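Local atomic coordinates of L-lysine 6-oxidase (Marinomonas mediterranea, PDB entry 3WEU), a protein that oxidises the side-chain amine of free L-lysine with a cysteine tryptophylquinone cofactor, releasing ammonium and the hydrogen peroxide that makes it antibacterial. Residues Thr74-Val87 against Thr184-Leu196. Residues are numbered along the deposited sequence; the frame is centred on the assembly and turned at random.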
loop_
_atom_site.group_PDB
_atom_site.type_symbol
_atom_site.label_atom_id
_atom_site.label_comp_id
_atom_site.label_asym_id
_atom_site.label_seq_id
_atom_site.Cartn_x
_atom_site.Cartn_y
_atom_site.Cartn_z
ATOM N N THR A 74 -34.306 -33.495 32.082
ATOM C CA THR A 74 -32.998 -34.000 31.742
ATOM C C THR A 74 -33.085 -35.520 31.466
ATOM O O THR A 74 -34.127 -36.129 31.612
ATOM C CB THR A 74 -31.991 -33.775 32.859
ATOM O OG1 THR A 74 -32.224 -34.708 33.890
ATOM C CG2 THR A 74 -32.071 -32.311 33.396
ATOM N N LEU A 75 -31.953 -36.094 31.124
ATOM C CA LEU A 75 -31.835 -37.555 30.894
ATOM C C LEU A 75 -32.152 -38.307 32.131
ATOM O O LEU A 75 -32.481 -39.482 32.023
ATOM C CB LEU A 75 -30.445 -37.907 30.423
ATOM C CG LEU A 75 -30.045 -37.395 29.054
ATOM C CD1 LEU A 75 -28.570 -37.710 28.793
ATOM C CD2 LEU A 75 -30.930 -37.931 27.945
ATOM N N ASP A 76 -32.126 -37.635 33.302
ATOM C CA ASP A 76 -32.546 -38.258 34.584
ATOM C C ASP A 76 -34.015 -38.174 34.898
ATOM O O ASP A 76 -34.453 -38.754 35.868
ATOM C CB ASP A 76 -31.799 -37.614 35.751
ATOM C CG ASP A 76 -30.353 -37.931 35.718
ATOM O OD1 ASP A 76 -30.071 -38.991 35.162
ATOM O OD2 ASP A 76 -29.480 -37.179 36.194
ATOM N N SER A 77 -34.813 -37.462 34.099
ATOM C CA SER A 77 -36.213 -37.313 34.405
ATOM C C SER A 77 -36.960 -38.638 34.099
ATOM O O SER A 77 -36.664 -39.308 33.091
ATOM C CB SER A 77 -36.872 -36.210 33.572
ATOM O OG SER A 77 -36.168 -35.004 33.705
ATOM N N PRO A 78 -37.959 -38.961 34.920
ATOM C CA PRO A 78 -38.793 -40.107 34.550
ATOM C C PRO A 78 -39.489 -39.943 33.168
ATOM O O PRO A 78 -39.975 -38.853 32.763
ATOM C CB PRO A 78 -39.850 -40.173 35.679
ATOM C CG PRO A 78 -39.704 -38.938 36.522
ATOM C CD PRO A 78 -38.549 -38.125 35.985
ATOM N N ASN A 79 -39.509 -41.034 32.446
ATOM C CA ASN A 79 -40.232 -41.128 31.185
ATOM C C ASN A 79 -39.436 -40.460 30.064
ATOM O O ASN A 79 -39.910 -40.411 28.950
ATOM C CB ASN A 79 -41.705 -40.605 31.270
ATOM C CG ASN A 79 -42.616 -41.117 30.097
ATOM O OD1 ASN A 79 -42.479 -42.243 29.606
ATOM N ND2 ASN A 79 -43.539 -40.256 29.641
ATOM N N VAL A 80 -38.250 -39.916 30.367
ATOM C CA VAL A 80 -37.378 -39.433 29.312
ATOM C C VAL A 80 -36.356 -40.478 28.921
ATOM O O VAL A 80 -35.542 -40.947 29.726
ATOM C CB VAL A 80 -36.650 -38.116 29.692
ATOM C CG1 VAL A 80 -35.671 -37.705 28.585
ATOM C CG2 VAL A 80 -37.667 -37.020 29.891
ATOM N N LYS A 81 -36.336 -40.826 27.658
ATOM C CA LYS A 81 -35.326 -41.718 27.234
ATOM C C LYS A 81 -34.243 -41.042 26.434
ATOM O O LYS A 81 -33.150 -41.522 26.410
ATOM C CB LYS A 81 -35.979 -42.928 26.512
ATOM C CG LYS A 81 -36.050 -42.881 25.015
ATOM C CD LYS A 81 -36.894 -44.067 24.465
ATOM C CE LYS A 81 -36.077 -45.147 23.873
ATOM N NZ LYS A 81 -36.941 -46.258 23.311
ATOM N N ASN A 82 -34.496 -39.921 25.755
ATOM C CA ASN A 82 -33.368 -39.209 25.131
ATOM C C ASN A 82 -33.728 -37.768 24.950
ATOM O O ASN A 82 -34.885 -37.450 24.951
ATOM C CB ASN A 82 -33.023 -39.761 23.756
ATOM C CG ASN A 82 -31.567 -39.459 23.367
ATOM O OD1 ASN A 82 -30.731 -38.987 24.160
ATOM N ND2 ASN A 82 -31.271 -39.732 22.136
ATOM N N ILE A 83 -32.706 -36.951 24.733
ATOM C CA ILE A 83 -32.859 -35.539 24.451
ATOM C C ILE A 83 -31.773 -35.281 23.423
ATOM O O ILE A 83 -30.628 -35.427 23.720
ATOM C CB ILE A 83 -32.648 -34.667 25.715
ATOM C CG1 ILE A 83 -33.733 -34.981 26.761
ATOM C CG2 ILE A 83 -32.630 -33.205 25.297
ATOM C CD1 ILE A 83 -33.561 -34.261 28.138
ATOM N N GLU A 84 -32.177 -34.868 22.231
ATOM C CA GLU A 84 -31.253 -34.684 21.141
ATOM C C GLU A 84 -31.355 -33.254 20.702
ATOM O O GLU A 84 -32.433 -32.770 20.388
ATOM C CB GLU A 84 -31.571 -35.571 19.971
ATOM C CG GLU A 84 -30.439 -35.546 18.972
ATOM C CD GLU A 84 -30.594 -36.627 17.899
ATOM O OE1 GLU A 84 -31.741 -37.012 17.576
ATOM O OE2 GLU A 84 -29.548 -37.079 17.423
ATOM N N TRP A 85 -30.212 -32.612 20.667
ATOM C CA TRP A 85 -30.159 -31.224 20.310
ATOM C C TRP A 85 -29.515 -31.172 18.957
ATOM O O TRP A 85 -28.502 -31.810 18.753
ATOM C CB TRP A 85 -29.238 -30.509 21.331
ATOM C CG TRP A 85 -29.618 -30.613 22.763
ATOM C CD1 TRP A 85 -29.184 -31.524 23.683
ATOM C CD2 TRP A 85 -30.451 -29.714 23.453
ATOM N NE1 TRP A 85 -29.720 -31.254 24.914
ATOM C CE2 TRP A 85 -30.486 -30.121 24.808
ATOM C CE3 TRP A 85 -31.142 -28.558 23.066
ATOM C CZ2 TRP A 85 -31.229 -29.452 25.767
ATOM C CZ3 TRP A 85 -31.844 -27.896 24.011
ATOM C CH2 TRP A 85 -31.892 -28.333 25.359
ATOM N N THR A 86 -30.071 -30.379 18.038
ATOM C CA THR A 86 -29.523 -30.190 16.748
ATOM C C THR A 86 -29.336 -28.711 16.553
ATOM O O THR A 86 -30.273 -27.923 16.657
ATOM C CB THR A 86 -30.464 -30.786 15.676
ATOM O OG1 THR A 86 -30.512 -32.202 15.891
ATOM C CG2 THR A 86 -29.958 -30.538 14.368
ATOM N N VAL A 87 -28.097 -28.325 16.341
ATOM C CA VAL A 87 -27.776 -26.914 16.182
ATOM C C VAL A 87 -27.191 -26.659 14.836
ATOM O O VAL A 87 -26.184 -27.327 14.397
ATOM C CB VAL A 87 -26.768 -26.469 17.264
ATOM C CG1 VAL A 87 -26.429 -24.995 17.056
ATOM C CG2 VAL A 87 -27.325 -26.749 18.639
ATOM N N THR A 184 -18.172 -26.001 18.689
ATOM C CA THR A 184 -18.239 -27.317 19.334
ATOM C C THR A 184 -19.573 -27.475 20.053
ATOM O O THR A 184 -20.004 -26.563 20.766
ATOM C CB THR A 184 -17.096 -27.455 20.369
ATOM O OG1 THR A 184 -15.826 -27.054 19.831
ATOM C CG2 THR A 184 -17.014 -28.862 20.920
ATOM N N LEU A 185 -20.251 -28.612 19.910
ATOM C CA LEU A 185 -21.446 -28.922 20.683
ATOM C C LEU A 185 -21.053 -29.949 21.736
ATOM O O LEU A 185 -20.223 -30.848 21.479
ATOM C CB LEU A 185 -22.565 -29.579 19.865
ATOM C CG LEU A 185 -23.064 -28.807 18.674
ATOM C CD1 LEU A 185 -24.318 -29.466 18.135
ATOM C CD2 LEU A 185 -23.330 -27.336 19.060
ATOM N N ARG A 186 -21.539 -29.735 22.949
ATOM C CA ARG A 186 -21.369 -30.712 24.001
ATOM C C ARG A 186 -22.694 -30.963 24.700
ATOM O O ARG A 186 -23.640 -30.176 24.560
ATOM C CB ARG A 186 -20.377 -30.214 25.023
ATOM C CG ARG A 186 -18.960 -30.315 24.600
ATOM C CD ARG A 186 -18.058 -29.647 25.633
ATOM N NE ARG A 186 -16.626 -29.931 25.415
ATOM C CZ ARG A 186 -15.908 -30.883 26.024
ATOM N NH1 ARG A 186 -16.442 -31.765 26.834
ATOM N NH2 ARG A 186 -14.630 -31.000 25.751
ATOM N N THR A 187 -22.719 -31.992 25.528
ATOM C CA THR A 187 -23.711 -32.153 26.541
ATOM C C THR A 187 -22.995 -32.306 27.851
ATOM O O THR A 187 -21.842 -32.728 27.883
ATOM C CB THR A 187 -24.630 -33.360 26.391
ATOM O OG1 THR A 187 -23.827 -34.548 26.308
ATOM C CG2 THR A 187 -25.592 -33.170 25.147
ATOM N N ASP A 188 -23.706 -31.982 28.915
ATOM C CA ASP A 188 -23.190 -32.082 30.285
ATOM C C ASP A 188 -23.585 -33.484 30.755
ATOM O O ASP A 188 -24.026 -34.335 29.925
ATOM C CB ASP A 188 -23.675 -30.956 31.215
ATOM C CG ASP A 188 -25.114 -31.064 31.636
ATOM O OD1 ASP A 188 -25.861 -31.967 31.174
ATOM O OD2 ASP A 188 -25.552 -30.189 32.431
ATOM N N SER A 189 -23.342 -33.764 32.024
ATOM C CA SER A 189 -23.569 -35.093 32.556
ATOM C C SER A 189 -25.035 -35.523 32.571
ATOM O O SER A 189 -25.326 -36.693 32.778
ATOM C CB SER A 189 -22.914 -35.263 33.934
ATOM O OG SER A 189 -23.603 -34.524 34.866
ATOM N N GLN A 190 -25.971 -34.597 32.386
ATOM C CA GLN A 190 -27.403 -34.889 32.373
ATOM C C GLN A 190 -28.070 -34.618 31.043
ATOM O O GLN A 190 -29.319 -34.631 30.942
ATOM C CB GLN A 190 -28.113 -34.091 33.466
ATOM C CG GLN A 190 -27.705 -34.527 34.874
ATOM C CD GLN A 190 -28.289 -33.677 35.971
ATOM O OE1 GLN A 190 -27.899 -32.530 36.198
ATOM N NE2 GLN A 190 -29.250 -34.252 36.694
ATOM N N GLY A 191 -27.288 -34.406 30.015
ATOM C CA GLY A 191 -27.860 -34.276 28.675
ATOM C C GLY A 191 -28.178 -32.858 28.233
ATOM O O GLY A 191 -28.695 -32.684 27.098
ATOM N N ARG A 192 -27.837 -31.843 29.048
ATOM C CA ARG A 192 -28.079 -30.469 28.644
ATOM C C ARG A 192 -27.123 -30.112 27.557
ATOM O O ARG A 192 -25.963 -30.587 27.525
ATOM C CB ARG A 192 -27.882 -29.449 29.823
ATOM C CG ARG A 192 -28.795 -29.663 31.021
ATOM C CD ARG A 192 -28.431 -28.710 32.180
ATOM N NE ARG A 192 -29.244 -28.988 33.324
ATOM C CZ ARG A 192 -28.891 -29.844 34.269
ATOM N NH1 ARG A 192 -27.682 -30.380 34.271
ATOM N NH2 ARG A 192 -29.724 -30.043 35.270
ATOM N N LEU A 193 -27.568 -29.220 26.669
ATOM C CA LEU A 193 -26.708 -28.745 25.589
ATOM C C LEU A 193 -25.774 -27.615 26.008
ATOM O O LEU A 193 -26.192 -26.711 26.745
ATOM C CB LEU A 193 -27.597 -28.255 24.462
ATOM C CG LEU A 193 -26.904 -27.525 23.315
ATOM C CD1 LEU A 193 -26.013 -28.432 22.537
ATOM C CD2 LEU A 193 -27.915 -26.875 22.318
ATOM N N ILE A 194 -24.556 -27.652 25.541
ATOM C CA ILE A 194 -23.613 -26.533 25.636
ATOM C C ILE A 194 -23.144 -26.232 24.274
ATOM O O ILE A 194 -22.604 -27.102 23.584
ATOM C CB ILE A 194 -22.385 -26.887 26.548
ATOM C CG1 ILE A 194 -22.859 -27.045 27.961
ATOM C CG2 ILE A 194 -21.289 -25.810 26.473
ATOM C CD1 ILE A 194 -21.917 -27.809 28.892
ATOM N N VAL A 195 -23.358 -25.006 23.814
ATOM C CA VAL A 195 -22.802 -24.617 22.547
ATOM C C VAL A 195 -21.634 -23.684 22.712
ATOM O O VAL A 195 -21.727 -22.708 23.432
ATOM C CB VAL A 195 -23.840 -23.876 21.694
ATOM C CG1 VAL A 195 -23.238 -23.509 20.326
ATOM C CG2 VAL A 195 -25.117 -24.698 21.572
ATOM N N LEU A 196 -20.522 -24.032 22.099
ATOM C CA LEU A 196 -19.353 -23.237 22.054
ATOM C C LEU A 196 -19.186 -22.839 20.605
ATOM O O LEU A 196 -19.444 -23.656 19.677
ATOM C CB LEU A 196 -18.166 -24.047 22.547
ATOM C CG LEU A 196 -18.205 -24.449 24.019
ATOM C CD1 LEU A 196 -17.490 -25.736 24.309
ATOM C CD2 LEU A 196 -17.492 -23.405 24.827
HETATM O O HOH W 1 -28.944 -35.229 25.855
#
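Trp85, packed against Leu193 and bonded to Gly191, illustrates how a buried indole can be fixed through its face and its N-H at once. Leu193 CB stands over the five-membered ring, a CH-pi contact 3.4 Å from the centroid and 10° off the normal, while Ile83 CG2 lies against the opposite face, toward the rim. Beyond the ring the packing is aliphatic: with the first torsion of Leu193 trans (chi1 171°), its CD2 methyl sits by Trp85 CE3 and 3.7 Å from Val87 CG2. Val87 CB also rests on both methyls of Leu185. Ile83, Trp85 and Val87, alternate residues of their strand, thus turn toward the hairpin formed by strands 184-187 and 193-196.

Hydrogen bonds govern the other end, at the hairpin's type I turn. Trp85 NE1 donates a hydrogen bond to Gly191 O at 2.8 Å, in both the ring and carbonyl planes; a water bridges the same oxygen to Ile83 O. Leu75 N meets Gln190 O at 3.0 Å, nearly straight, with Leu75 CD1 against Gly191 CA. Gln190 NE2 reaches the anti side of Asp76 OD2 at 3.0 Å, the amide and carboxylate planes 48° apart.

Asp188 braces the turn from within: OD1 accepts Gln190 N (an Asx turn) and Arg192 N from opposite carboxylate faces, and OD2 takes Arg192 NH1 in a salt bridge. Glu72 holds Arg192 NE, and Lys41 binds Gln190 OE1. Thr74 CG2 covers one guanidinium face. Within this N-terminal beta domain, apolar packing joins the strands, whereas directional hydrogen bonds, two to main-chain carbonyls, probably set where the turn sits.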